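Mitomycin biosynthesis 6-O-methyltransferase (Streptomyces lavendulae, PDB 3GWZ) transfers the methyl group of S-adenosyl-L-methionine to a hydroxyl on the quinone ring of demethylated mitomycins, a step in making mitomycins A and B. Local coordinates at residues R141-L146 / V321-L326; G202-V207 / G268-L273; R288-I293 / A341-S346; S301-I306 / V364-A369; D307-E312 / P360-E365. All blocks are in the same frame, centred on the assembly; numbering follows the deposited sequence.

Interaction 1. Residues R141-L146 / V321-L326; sequences RAWEQL and VDLLLL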
# COMPACT_ATOMS: atom_id res chain seq x y z
N ARG A 141 7.74 -20.02 -20.09
CA ARG A 141 8.29 -20.70 -21.27
C ARG A 141 9.36 -21.73 -20.94
O ARG A 141 9.54 -22.71 -21.67
CB ARG A 141 8.80 -19.73 -22.34
CG ARG A 141 8.93 -20.45 -23.69
CD ARG A 141 9.33 -19.54 -24.84
NE ARG A 141 8.27 -18.60 -25.20
CZ ARG A 141 7.93 -18.30 -26.45
NH1 ARG A 141 8.55 -18.88 -27.47
NH2 ARG A 141 6.96 -17.42 -26.67
N ALA A 142 10.09 -21.53 -19.85
CA ALA A 142 11.05 -22.54 -19.44
C ALA A 142 10.33 -23.85 -19.16
O ALA A 142 10.82 -24.94 -19.49
CB ALA A 142 11.87 -22.07 -18.22
N TRP A 143 9.13 -23.75 -18.57
CA TRP A 143 8.30 -24.93 -18.29
C TRP A 143 7.75 -25.57 -19.56
O TRP A 143 7.52 -26.79 -19.62
CB TRP A 143 7.16 -24.58 -17.32
CG TRP A 143 7.72 -24.37 -15.95
CD1 TRP A 143 8.06 -23.19 -15.37
CD2 TRP A 143 8.06 -25.40 -15.02
NE1 TRP A 143 8.58 -23.41 -14.12
CE2 TRP A 143 8.59 -24.76 -13.87
CE3 TRP A 143 7.96 -26.79 -15.03
CZ2 TRP A 143 9.02 -25.47 -12.75
CZ3 TRP A 143 8.39 -27.50 -13.91
CH2 TRP A 143 8.91 -26.83 -12.78
N GLU A 144 7.53 -24.75 -20.58
CA GLU A 144 7.11 -25.26 -21.89
C GLU A 144 8.07 -26.36 -22.34
O GLU A 144 7.65 -27.36 -22.91
CB GLU A 144 7.12 -24.11 -22.90
CG GLU A 144 6.67 -24.50 -24.32
CD GLU A 144 7.04 -23.44 -25.33
OE1 GLU A 144 6.46 -22.34 -25.28
OE2 GLU A 144 7.94 -23.71 -26.15
N GLN A 145 9.35 -26.17 -22.04
CA GLN A 145 10.40 -27.06 -22.52
C GLN A 145 10.92 -28.00 -21.42
O GLN A 145 12.07 -28.43 -21.45
CB GLN A 145 11.55 -26.24 -23.12
CG GLN A 145 11.13 -25.46 -24.36
CD GLN A 145 10.87 -26.39 -25.53
OE1 GLN A 145 11.61 -27.35 -25.72
NE2 GLN A 145 9.83 -26.11 -26.31
N LEU A 146 10.05 -28.33 -20.46
CA LEU A 146 10.41 -29.28 -19.41
C LEU A 146 10.93 -30.60 -19.97
O LEU A 146 11.85 -31.20 -19.43
CB LEU A 146 9.21 -29.56 -18.48
CG LEU A 146 9.44 -30.56 -17.33
CD1 LEU A 146 10.62 -30.10 -16.43
CD2 LEU A 146 8.19 -30.71 -16.50
N VAL A 321 10.27 -27.40 -5.82
CA VAL A 321 11.35 -26.43 -5.93
C VAL A 321 12.57 -27.06 -6.60
O VAL A 321 13.27 -26.41 -7.37
CB VAL A 321 11.72 -25.83 -4.56
CG1 VAL A 321 13.00 -24.99 -4.67
CG2 VAL A 321 10.57 -24.98 -4.04
N ASP A 322 12.82 -28.34 -6.31
CA ASP A 322 13.89 -29.07 -6.97
C ASP A 322 13.70 -29.07 -8.49
O ASP A 322 14.66 -28.91 -9.25
CB ASP A 322 13.94 -30.52 -6.47
CG ASP A 322 14.94 -31.36 -7.25
OD1 ASP A 322 16.16 -31.27 -6.95
OD2 ASP A 322 14.51 -32.12 -8.15
N LEU A 323 12.47 -29.28 -8.93
CA LEU A 323 12.15 -29.28 -10.36
C LEU A 323 12.29 -27.89 -10.98
O LEU A 323 12.73 -27.76 -12.11
CB LEU A 323 10.74 -29.85 -10.61
CG LEU A 323 10.49 -30.36 -12.04
CD1 LEU A 323 11.44 -31.52 -12.37
CD2 LEU A 323 9.03 -30.77 -12.22
N LEU A 324 11.91 -26.85 -10.24
CA LEU A 324 12.14 -25.47 -10.68
C LEU A 324 13.65 -25.19 -10.89
O LEU A 324 14.04 -24.54 -11.87
CB LEU A 324 11.54 -24.46 -9.68
CG LEU A 324 11.72 -22.96 -10.03
CD1 LEU A 324 10.93 -22.57 -11.29
CD2 LEU A 324 11.34 -22.03 -8.87
N LEU A 325 14.49 -25.67 -9.98
CA LEU A 325 15.93 -25.48 -10.13
C LEU A 325 16.41 -26.11 -11.43
O LEU A 325 17.24 -25.54 -12.15
CB LEU A 325 16.68 -26.10 -8.95
CG LEU A 325 16.52 -25.42 -7.59
CD1 LEU A 325 17.10 -26.31 -6.49
CD2 LEU A 325 17.19 -24.06 -7.60
N LEU A 326 15.89 -27.29 -11.72
CA LEU A 326 16.26 -28.00 -12.95
C LEU A 326 15.95 -27.15 -14.16
O LEU A 326 16.79 -26.91 -15.03
CB LEU A 326 15.50 -29.33 -13.02
CG LEU A 326 15.48 -30.02 -14.39
CD1 LEU A 326 16.86 -30.55 -14.72
CD2 LEU A 326 14.45 -31.15 -14.39
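The backbone O of Trp143 takes two hydrogen bonds, one from Leu146 N at 3.1 Å and one from Arg53 NE of the second subunit, so the turn that ends helix 137-144 is held by the dimer partner while the indole reaches across to helix 316-329. Trp143 CG lies beside its backbone N (chi1 -73°), and the six-membered half of the ring leads. At the ring edge, in its plane, Leu323 CD2 comes to 3.7 Å from Trp143 CZ3. Further round the six-membered ring, Trp143 CZ2 sits 3.7 Å from Leu324 CA and 3.8 Å from Leu324 CD1, with the leucine side chain set at about a right angle to the indole. This is buried apolar packing between two helices of the methyltransferase domain at the dimer interface; the side chain of Leu324 touches a bound 2-methyl-2,4-pentanediol and lies about 9 Å from that of Asn308, which binds substrate. Leu146 extends the layer more loosely, its CD2 lying 4.4 Å from Leu323 CD2. On the side of the helix turned away from the indole, Gln145 NE2 bonds Glu144 OE2 at 3.1 Å. Arg141 and Glu144 there form salt bridges with Glu144 and Arg141 of the second subunit.

Interaction 2. Residues G202-V207 / G268-L273; sequences GAATAV and GADVYL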
# COMPACT_ATOMS: atom_id res chain seq x y z
N GLY A 202 31.75 -15.80 18.32
CA GLY A 202 33.19 -15.97 18.30
C GLY A 202 33.85 -15.39 17.06
O GLY A 202 35.07 -15.32 16.98
N ALA A 203 33.04 -14.98 16.09
CA ALA A 203 33.59 -14.53 14.82
C ALA A 203 33.79 -13.02 14.79
O ALA A 203 32.94 -12.26 15.26
CB ALA A 203 32.69 -14.96 13.66
N ALA A 204 34.93 -12.59 14.25
CA ALA A 204 35.16 -11.18 14.01
C ALA A 204 34.76 -10.78 12.59
O ALA A 204 34.29 -9.67 12.36
CB ALA A 204 36.62 -10.83 14.27
N THR A 205 34.93 -11.70 11.63
CA THR A 205 34.62 -11.41 10.23
C THR A 205 33.78 -12.51 9.61
O THR A 205 33.98 -13.69 9.88
CB THR A 205 35.88 -11.28 9.38
OG1 THR A 205 36.67 -12.46 9.53
CG2 THR A 205 36.70 -10.04 9.80
N ALA A 206 32.85 -12.09 8.74
CA ALA A 206 31.99 -13.02 8.01
C ALA A 206 31.94 -12.63 6.53
O ALA A 206 32.02 -11.45 6.17
CB ALA A 206 30.60 -13.00 8.59
N VAL A 207 31.83 -13.62 5.65
CA VAL A 207 31.69 -13.35 4.23
C VAL A 207 30.48 -14.11 3.69
O VAL A 207 30.38 -15.33 3.86
CB VAL A 207 32.94 -13.79 3.45
CG1 VAL A 207 32.68 -13.68 1.96
CG2 VAL A 207 34.15 -12.94 3.86
N GLY A 268 40.70 -15.46 4.34
CA GLY A 268 40.95 -15.32 5.76
C GLY A 268 39.84 -14.80 6.67
O GLY A 268 40.14 -14.21 7.70
N ALA A 269 38.58 -15.02 6.31
CA ALA A 269 37.49 -14.66 7.23
C ALA A 269 37.24 -15.77 8.24
O ALA A 269 37.59 -16.92 8.00
CB ALA A 269 36.21 -14.34 6.45
N ASP A 270 36.61 -15.43 9.36
CA ASP A 270 36.25 -16.42 10.38
C ASP A 270 35.09 -17.32 9.95
O ASP A 270 35.08 -18.53 10.23
CB ASP A 270 35.88 -15.71 11.69
CG ASP A 270 37.07 -15.01 12.33
OD1 ASP A 270 38.21 -15.51 12.17
OD2 ASP A 270 36.86 -13.98 13.00
N VAL A 271 34.09 -16.75 9.30
CA VAL A 271 32.95 -17.56 8.88
C VAL A 271 32.54 -17.20 7.46
O VAL A 271 32.43 -16.02 7.11
CB VAL A 271 31.77 -17.45 9.88
CG1 VAL A 271 31.31 -16.00 10.01
CG2 VAL A 271 30.61 -18.35 9.46
N TYR A 272 32.34 -18.22 6.64
CA TYR A 272 31.82 -18.04 5.30
C TYR A 272 30.39 -18.57 5.25
O TYR A 272 30.09 -19.59 5.86
CB TYR A 272 32.69 -18.77 4.27
CG TYR A 272 34.06 -18.14 4.15
CD1 TYR A 272 34.32 -17.20 3.16
CD2 TYR A 272 35.08 -18.45 5.05
CE1 TYR A 272 35.56 -16.60 3.05
CE2 TYR A 272 36.33 -17.86 4.95
CZ TYR A 272 36.56 -16.94 3.96
OH TYR A 272 37.80 -16.34 3.85
N LEU A 273 29.52 -17.86 4.54
CA LEU A 273 28.13 -18.29 4.44
C LEU A 273 27.79 -18.42 2.96
O LEU A 273 28.22 -17.61 2.15
CB LEU A 273 27.19 -17.29 5.11
CG LEU A 273 27.31 -17.12 6.63
CD1 LEU A 273 28.49 -16.22 6.96
CD2 LEU A 273 26.04 -16.52 7.19
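Two first torsions interlock Thr205 and Asp270. With chi1 at 55°, Thr205 OG1 stands between its own backbone N and carbonyl carbon and accepts a hydrogen bond from Asp270 N at 3.0 Å; Asp270, with CG beside its backbone N (chi1 -67°), turns its carboxylate back to segment 202-207. There Asp270 OD2 takes Ala204 N at 2.7 Å on its anti lone pair, and Thr205 N at 3.3 Å from above the carboxylate plane. Past this polar start, the segments run as parallel strands, central in the Rossmann-like sheet of class I methyltransferases: Val207 N bonds Val271 O at 2.9 Å, and Leu273 N bonds Val207 O at 2.8 Å. On the face shared by Ala206 and Val271 the packing is tight, Ala206 CB lying 3.4 Å from Val271 CG1. The Val207 and Tyr272 side chains lie side by side, pointing the same way, with Val207 CB 3.7 Å from Tyr272 CD1. The phenol oxygen turns back to Ala269 N, its donor at 2.9 Å, and also bonds Pro266 O. Since OD2 is gripped by two amides and OD1 forms a salt bridge with Lys298, Asp270 probably remains ionised, tying the start of both strands together.

Interaction 3. Residues R288-I293 / A341-S346; sequences RILRRI and ALLEKS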
# COMPACT_ATOMS: atom_id res chain seq x y z
N ARG A 288 34.12 -26.67 -7.82
CA ARG A 288 34.89 -25.47 -8.14
C ARG A 288 34.71 -24.41 -7.06
O ARG A 288 35.68 -23.82 -6.58
CB ARG A 288 34.49 -24.90 -9.51
CG ARG A 288 34.86 -25.76 -10.70
CD ARG A 288 34.22 -25.22 -11.99
NE ARG A 288 34.82 -23.95 -12.39
CZ ARG A 288 34.23 -23.05 -13.17
NH1 ARG A 288 33.01 -23.26 -13.66
NH2 ARG A 288 34.87 -21.92 -13.47
N ILE A 289 33.46 -24.16 -6.69
CA ILE A 289 33.18 -23.16 -5.67
C ILE A 289 33.79 -23.55 -4.33
O ILE A 289 34.47 -22.75 -3.69
CB ILE A 289 31.65 -22.91 -5.51
CG1 ILE A 289 31.06 -22.33 -6.80
CG2 ILE A 289 31.37 -21.96 -4.35
CD1 ILE A 289 29.54 -22.49 -6.91
N LEU A 290 33.57 -24.79 -3.92
CA LEU A 290 33.99 -25.27 -2.61
C LEU A 290 35.51 -25.22 -2.48
O LEU A 290 36.05 -24.89 -1.42
CB LEU A 290 33.49 -26.69 -2.37
CG LEU A 290 31.98 -26.83 -2.17
CD1 LEU A 290 31.59 -28.30 -2.02
CD2 LEU A 290 31.55 -26.01 -0.96
N ARG A 291 36.19 -25.58 -3.56
CA ARG A 291 37.65 -25.62 -3.53
C ARG A 291 38.22 -24.21 -3.35
O ARG A 291 39.17 -24.02 -2.60
CB ARG A 291 38.21 -26.29 -4.79
CG ARG A 291 38.16 -27.82 -4.73
CD ARG A 291 38.71 -28.48 -5.99
NE ARG A 291 38.62 -29.94 -5.90
CZ ARG A 291 38.80 -30.78 -6.92
NH1 ARG A 291 39.09 -30.31 -8.13
NH2 ARG A 291 38.69 -32.09 -6.73
N ARG A 292 37.62 -23.23 -4.02
CA ARG A 292 38.06 -21.85 -3.84
C ARG A 292 37.76 -21.35 -2.43
O ARG A 292 38.52 -20.58 -1.86
CB ARG A 292 37.46 -20.92 -4.89
CG ARG A 292 38.14 -19.54 -4.90
CD ARG A 292 37.79 -18.72 -6.13
NE ARG A 292 38.18 -19.38 -7.37
CZ ARG A 292 39.40 -19.34 -7.89
NH1 ARG A 292 40.37 -18.67 -7.28
NH2 ARG A 292 39.66 -19.96 -9.04
N ILE A 293 36.64 -21.79 -1.86
CA ILE A 293 36.32 -21.42 -0.49
C ILE A 293 37.32 -22.07 0.45
O ILE A 293 37.89 -21.40 1.31
CB ILE A 293 34.88 -21.84 -0.10
CG1 ILE A 293 33.86 -21.06 -0.93
CG2 ILE A 293 34.64 -21.63 1.38
CD1 ILE A 293 32.44 -21.60 -0.77
N ALA A 341 29.98 -35.76 0.09
CA ALA A 341 30.84 -36.31 -0.96
C ALA A 341 31.56 -35.21 -1.74
O ALA A 341 32.75 -35.33 -2.04
CB ALA A 341 30.04 -37.21 -1.90
N LEU A 342 30.83 -34.15 -2.09
CA LEU A 342 31.42 -33.02 -2.81
C LEU A 342 32.37 -32.25 -1.89
O LEU A 342 33.43 -31.78 -2.32
CB LEU A 342 30.32 -32.10 -3.36
CG LEU A 342 29.34 -32.77 -4.33
CD1 LEU A 342 28.16 -31.87 -4.64
CD2 LEU A 342 30.03 -33.22 -5.62
N LEU A 343 32.00 -32.12 -0.63
CA LEU A 343 32.87 -31.46 0.33
C LEU A 343 34.20 -32.22 0.43
O LEU A 343 35.27 -31.61 0.45
CB LEU A 343 32.19 -31.34 1.70
CG LEU A 343 31.04 -30.31 1.74
CD1 LEU A 343 30.12 -30.51 2.94
CD2 LEU A 343 31.59 -28.89 1.71
N GLU A 344 34.13 -33.54 0.45
CA GLU A 344 35.35 -34.35 0.52
C GLU A 344 36.27 -34.06 -0.66
O GLU A 344 37.48 -33.89 -0.48
CB GLU A 344 35.03 -35.84 0.57
CG GLU A 344 36.25 -36.71 0.90
CD GLU A 344 37.15 -36.94 -0.30
OE1 GLU A 344 36.63 -37.05 -1.43
OE2 GLU A 344 38.38 -37.03 -0.11
N LYS A 345 35.72 -34.01 -1.87
CA LYS A 345 36.52 -33.72 -3.06
C LYS A 345 37.08 -32.31 -3.02
O LYS A 345 37.88 -31.94 -3.88
CB LYS A 345 35.69 -33.88 -4.33
CG LYS A 345 35.25 -35.29 -4.63
CD LYS A 345 34.46 -35.33 -5.93
CE LYS A 345 33.79 -36.68 -6.11
NZ LYS A 345 34.79 -37.77 -6.11
N SER A 346 36.65 -31.52 -2.05
CA SER A 346 37.04 -30.12 -1.99
C SER A 346 37.94 -29.83 -0.79
O SER A 346 38.29 -28.67 -0.54
CB SER A 346 35.80 -29.22 -1.94
OG SER A 346 34.97 -29.44 -3.06
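A helix-to-helix contact with a buried leucine side and an arginine on the solvent side joins helix 283-296 to the C-terminal end of helix 336-344 and the turn after it. On that solvent side, Arg291 runs extended from CG to NE and grips one carbonyl side-on: NE lies 2.9 Å and NH2 3.0 Å from Lys345 O, with the oxygen in the guanidinium plane, only 4° out of it. Both nitrogens thus serve a single backbone acceptor, and the two bonds fix the rotation of the guanidinium. The arginine stem rests on the next residue, Arg291 CG lying 3.7 Å from Ser346 CA. In the Rossmann-like methyltransferase fold these two helices sit on the same face of the central sheet, and Leu343 reaches Leu348 and Val350 of strand 348-355 in that sheet. Inward from the arginine, Leu290 points at the turn. Its CB is pressed to 3.5 Å from Ser346 CB, and its CD1 meets Leu343 CD2 at 3.8 Å, the two leucine side chains set at a slant. Ser346 OG, though lying against Leu290, is satisfied within its own segment: it donates to Leu342 O at 2.9 Å, while Ser346 N bonds Leu343 O at 2.9 Å. Val287, one turn before Leu290, also packs on Ser346, and Leu342 spreads over Asp283, Val286 and Val287.

Interaction 4. Residues S301-I306 / V364-A369; sequences SRLLVI and VEIRRA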
# COMPACT_ATOMS: atom_id res chain seq x y z
N SER A 301 38.62 -21.41 10.53
CA SER A 301 37.45 -20.88 9.84
C SER A 301 36.32 -21.89 9.78
O SER A 301 36.55 -23.10 9.86
CB SER A 301 37.80 -20.44 8.42
OG SER A 301 38.59 -19.26 8.45
N ARG A 302 35.09 -21.40 9.65
CA ARG A 302 33.95 -22.27 9.44
C ARG A 302 33.17 -21.85 8.19
O ARG A 302 33.10 -20.66 7.87
CB ARG A 302 33.03 -22.27 10.67
CG ARG A 302 33.63 -22.97 11.90
CD ARG A 302 33.96 -24.42 11.60
NE ARG A 302 34.42 -25.16 12.77
CZ ARG A 302 35.69 -25.40 13.06
NH1 ARG A 302 36.66 -24.95 12.26
NH2 ARG A 302 36.01 -26.09 14.15
N LEU A 303 32.63 -22.83 7.48
CA LEU A 303 31.76 -22.56 6.34
C LEU A 303 30.37 -23.07 6.68
O LEU A 303 30.22 -24.20 7.15
CB LEU A 303 32.27 -23.28 5.09
CG LEU A 303 31.30 -23.36 3.90
CD1 LEU A 303 30.94 -21.98 3.40
CD2 LEU A 303 31.92 -24.19 2.78
N LEU A 304 29.36 -22.22 6.46
CA LEU A 304 27.97 -22.63 6.63
C LEU A 304 27.30 -22.75 5.27
O LEU A 304 26.97 -21.75 4.64
CB LEU A 304 27.19 -21.63 7.48
CG LEU A 304 27.79 -21.24 8.84
CD1 LEU A 304 26.83 -20.33 9.59
CD2 LEU A 304 28.13 -22.49 9.66
N VAL A 305 27.09 -23.98 4.82
CA VAL A 305 26.28 -24.20 3.65
C VAL A 305 24.83 -24.22 4.12
O VAL A 305 24.43 -25.06 4.91
CB VAL A 305 26.65 -25.51 2.93
CG1 VAL A 305 25.60 -25.83 1.87
CG2 VAL A 305 28.02 -25.39 2.29
N ILE A 306 24.05 -23.25 3.66
CA ILE A 306 22.67 -23.12 4.10
C ILE A 306 21.75 -23.41 2.92
O ILE A 306 21.66 -22.62 1.99
CB ILE A 306 22.41 -21.72 4.68
CG1 ILE A 306 23.42 -21.46 5.82
CG2 ILE A 306 20.98 -21.59 5.18
CD1 ILE A 306 23.47 -20.02 6.29
N VAL A 364 24.52 -26.43 7.42
CA VAL A 364 25.57 -27.42 7.51
C VAL A 364 26.89 -26.72 7.85
O VAL A 364 27.43 -25.98 7.03
CB VAL A 364 25.70 -28.23 6.22
CG1 VAL A 364 26.74 -29.34 6.39
CG2 VAL A 364 24.35 -28.83 5.85
N GLU A 365 27.38 -26.94 9.07
CA GLU A 365 28.62 -26.32 9.50
C GLU A 365 29.81 -27.17 9.08
O GLU A 365 29.86 -28.37 9.37
CB GLU A 365 28.64 -26.12 11.02
CG GLU A 365 29.96 -25.52 11.52
CD GLU A 365 30.02 -25.42 13.03
OE1 GLU A 365 29.56 -26.37 13.71
OE2 GLU A 365 30.54 -24.41 13.55
N ILE A 366 30.78 -26.54 8.43
CA ILE A 366 31.85 -27.24 7.73
C ILE A 366 33.22 -26.65 8.08
O ILE A 366 33.36 -25.44 8.26
CB ILE A 366 31.61 -27.17 6.20
CG1 ILE A 366 30.34 -27.95 5.83
CG2 ILE A 366 32.81 -27.67 5.42
CD1 ILE A 366 29.59 -27.36 4.65
N ARG A 367 34.23 -27.51 8.19
CA ARG A 367 35.59 -27.05 8.45
C ARG A 367 36.55 -27.69 7.47
O ARG A 367 36.18 -28.62 6.75
CB ARG A 367 36.02 -27.39 9.88
CG ARG A 367 36.04 -28.88 10.18
CD ARG A 367 36.62 -29.17 11.55
NE ARG A 367 36.64 -30.60 11.84
CZ ARG A 367 37.65 -31.41 11.54
NH1 ARG A 367 38.74 -30.93 10.96
NH2 ARG A 367 37.58 -32.71 11.84
N ARG A 368 37.78 -27.19 7.42
CA ARG A 368 38.79 -27.80 6.56
C ARG A 368 39.18 -29.17 7.09
O ARG A 368 39.25 -29.37 8.30
CB ARG A 368 40.02 -26.90 6.43
CG ARG A 368 39.80 -25.70 5.53
CD ARG A 368 41.00 -24.76 5.60
NE ARG A 368 42.22 -25.45 5.21
CZ ARG A 368 43.44 -25.06 5.57
NH1 ARG A 368 43.60 -23.99 6.34
NH2 ARG A 368 44.50 -25.75 5.16
N ALA A 369 39.43 -30.10 6.18
CA ALA A 369 39.80 -31.46 6.54
C ALA A 369 41.22 -31.50 7.09
O ALA A 369 42.08 -30.73 6.66
CB ALA A 369 39.67 -32.37 5.32
O HOH W 1 38.39 -24.90 8.99
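Four backbone hydrogen bonds pair strands 302-308 and 361-368 as antiparallel neighbours: Leu303 with Ile366, and Val305 with Val364, are the hydrogen-bonded pairs, the shortest bond being Ile366 N to Leu303 O at 2.7 Å. On the face of these four residues the closest side-chain meeting is diagonal, Val305 CG2 packing tightly against Ile366 CD1 at 3.5 Å. On the other face, Leu304 CD2 lies against Glu365 CB at 3.9 Å. Arg302, bent at chi2 (-59°), brings one face of its guanidinium against Arg367 CB, which lies off-centre, 3.5 Å from Arg302 NH1. Arg302 NH1 also donates to Ser301 O at 3.0 Å; this oxygen lies in the guanidinium plane, which helps set the rotation of the group. The carboxylate of Glu365 stays beyond salt-bridge range of this arginine, with OE2 4.0 Å from Arg302 NE; its own partners are Arg352 through OE1 and the Tyr198 hydroxyl through OE2. Arg367 in turn pairs with Glu351. Past the last backbone pair, a water accepts from Arg368 N at 2.8 Å and lies beside Ser301 O. Strand 361-368 is the one reversed strand, lying between 302-308 and the edge strand 348-355 in the order 3-2-1-4-5-7-6 characteristic of class I methyltransferases; strand 271-275 flanks 302-308 on its other side through Tyr272 and Ile274.

Interaction 5. Residues D307-E312 / P360-E365; sequences DNLIDE and PVRIVE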
# COMPACT_ATOMS: atom_id res chain seq x y z
N ASP A 307 21.10 -24.56 2.93
CA ASP A 307 20.31 -24.93 1.76
C ASP A 307 19.21 -25.92 2.10
O ASP A 307 19.06 -26.35 3.25
CB ASP A 307 21.22 -25.46 0.64
CG ASP A 307 20.95 -24.78 -0.70
OD1 ASP A 307 19.76 -24.48 -1.00
OD2 ASP A 307 21.91 -24.53 -1.47
N ASN A 308 18.40 -26.23 1.09
CA ASN A 308 17.34 -27.20 1.24
C ASN A 308 17.98 -28.58 1.19
O ASN A 308 18.69 -28.90 0.25
CB ASN A 308 16.32 -27.02 0.11
CG ASN A 308 15.79 -25.59 0.01
OD1 ASN A 308 15.48 -24.97 1.03
ND2 ASN A 308 15.69 -25.07 -1.20
N LEU A 309 17.77 -29.39 2.23
CA LEU A 309 18.32 -30.73 2.22
C LEU A 309 17.25 -31.78 1.99
O LEU A 309 16.18 -31.73 2.60
CB LEU A 309 19.08 -31.04 3.52
CG LEU A 309 20.60 -30.84 3.44
CD1 LEU A 309 20.91 -29.43 2.99
CD2 LEU A 309 21.26 -31.14 4.76
N ILE A 310 17.54 -32.72 1.10
CA ILE A 310 16.65 -33.84 0.82
C ILE A 310 16.88 -34.94 1.84
O ILE A 310 17.99 -35.46 1.97
CB ILE A 310 16.96 -34.44 -0.56
CG1 ILE A 310 16.71 -33.39 -1.65
CG2 ILE A 310 16.14 -35.73 -0.79
CD1 ILE A 310 15.27 -32.94 -1.73
N ASP A 311 15.83 -35.29 2.58
CA ASP A 311 15.89 -36.39 3.51
C ASP A 311 15.10 -37.58 2.98
O ASP A 311 14.83 -37.67 1.78
CB ASP A 311 15.40 -35.98 4.91
CG ASP A 311 13.95 -35.54 4.92
OD1 ASP A 311 13.22 -35.83 3.95
OD2 ASP A 311 13.53 -34.90 5.91
N GLU A 312 14.71 -38.48 3.88
CA GLU A 312 14.13 -39.76 3.48
C GLU A 312 12.72 -39.62 2.90
O GLU A 312 12.33 -40.41 2.05
CB GLU A 312 14.13 -40.73 4.67
CG GLU A 312 15.52 -41.16 5.12
CD GLU A 312 16.41 -39.98 5.52
OE1 GLU A 312 15.89 -39.01 6.12
OE2 GLU A 312 17.63 -40.04 5.25
N PRO A 360 12.71 -27.58 4.59
CA PRO A 360 13.88 -28.45 4.45
C PRO A 360 15.19 -27.72 4.68
O PRO A 360 16.24 -28.34 4.58
CB PRO A 360 13.82 -28.88 2.98
CG PRO A 360 12.76 -28.02 2.33
CD PRO A 360 12.31 -27.00 3.30
N VAL A 361 15.15 -26.43 4.97
CA VAL A 361 16.41 -25.69 5.10
C VAL A 361 17.20 -26.16 6.31
O VAL A 361 16.65 -26.28 7.41
CB VAL A 361 16.18 -24.18 5.25
CG1 VAL A 361 17.54 -23.48 5.36
CG2 VAL A 361 15.40 -23.64 4.07
N ARG A 362 18.48 -26.42 6.12
CA ARG A 362 19.36 -26.75 7.24
C ARG A 362 20.64 -25.95 7.14
O ARG A 362 21.00 -25.47 6.07
CB ARG A 362 19.66 -28.25 7.29
CG ARG A 362 18.49 -29.10 7.80
CD ARG A 362 18.90 -30.53 8.12
NE ARG A 362 19.64 -30.65 9.37
CZ ARG A 362 19.07 -30.72 10.58
NH1 ARG A 362 17.75 -30.65 10.69
NH2 ARG A 362 19.81 -30.84 11.66
N ILE A 363 21.33 -25.79 8.27
CA ILE A 363 22.63 -25.16 8.29
C ILE A 363 23.67 -26.26 8.43
O ILE A 363 23.68 -26.97 9.43
CB ILE A 363 22.78 -24.20 9.49
CG1 ILE A 363 21.78 -23.05 9.39
CG2 ILE A 363 24.21 -23.64 9.57
CD1 ILE A 363 21.51 -22.35 10.71
N VAL A 364 24.52 -26.43 7.42
CA VAL A 364 25.57 -27.42 7.51
C VAL A 364 26.89 -26.72 7.85
O VAL A 364 27.43 -25.98 7.03
CB VAL A 364 25.70 -28.23 6.22
CG1 VAL A 364 26.74 -29.34 6.39
CG2 VAL A 364 24.35 -28.83 5.85
N GLU A 365 27.38 -26.94 9.07
CA GLU A 365 28.62 -26.32 9.50
C GLU A 365 29.81 -27.17 9.08
O GLU A 365 29.86 -28.37 9.37
CB GLU A 365 28.64 -26.12 11.02
CG GLU A 365 29.96 -25.52 11.52
CD GLU A 365 30.02 -25.42 13.03
OE1 GLU A 365 29.56 -26.37 13.71
OE2 GLU A 365 30.54 -24.41 13.55
O HOH W 2 15.93 -31.14 5.56
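Asn308 and Val361 form a non-hydrogen-bonded antiparallel pair whose side chains lie at a slant, Asn308 OD1 coming to 3.3 Å from Val361 CG2. A chi1 of -54°, with CG beside the backbone N, sets the asparagine amide alongside this methyl, and ND2 bonds Glu333 OE2. Leu309 stands at about a right angle to Arg362, its CD2 4.2 Å from Arg362 CD, and touches Val364 CG2 at 4.0 Å with the same atom. Backbone bonds bracket these contacts: Arg362 N to Asp307 O at 2.9 Å and Leu309 N to Pro360 O at 3.0 Å, while a water donates to both Leu309 O and Pro360 O. Asp307 leaves the sheet on the Arg362 face, and its carboxylate lies beside His276 and His279: OD1 takes Asn308 N at 3.0 Å and bonds His276 ND1, and OD2 has a weak bond from the backbone N of His279, the inferred proton acceptor. The bonds to Glu333 and Asp307 OD1 probably help hold Asn308, which binds substrate, in place.

Interactions 2, 4 and 5 lie on one sheet: interactions 4 and 5 use the same two strands and share Val364 and Glu365, and interaction 2 joins interaction 4 through Ala269 O and Ser301 OG, 2.6 Å apart. Interaction 3 packs on one face of that sheet, Leu343 CD1 meeting Ile366 CD1 of interaction 4 at 3.6 Å. Interaction 1 stands apart, its centre about 35 Å from that of interaction 2, yet its nearest atoms come within about 4 Å of interaction 5, and both meet the second subunit. Interaction 5 is nearest to catalysis: the side chain of Asp307 lies about 3 Å from that of His279 and about 8 Å from bound S-adenosyl-L-homocysteine, a distance Leu273 of interaction 2 matches.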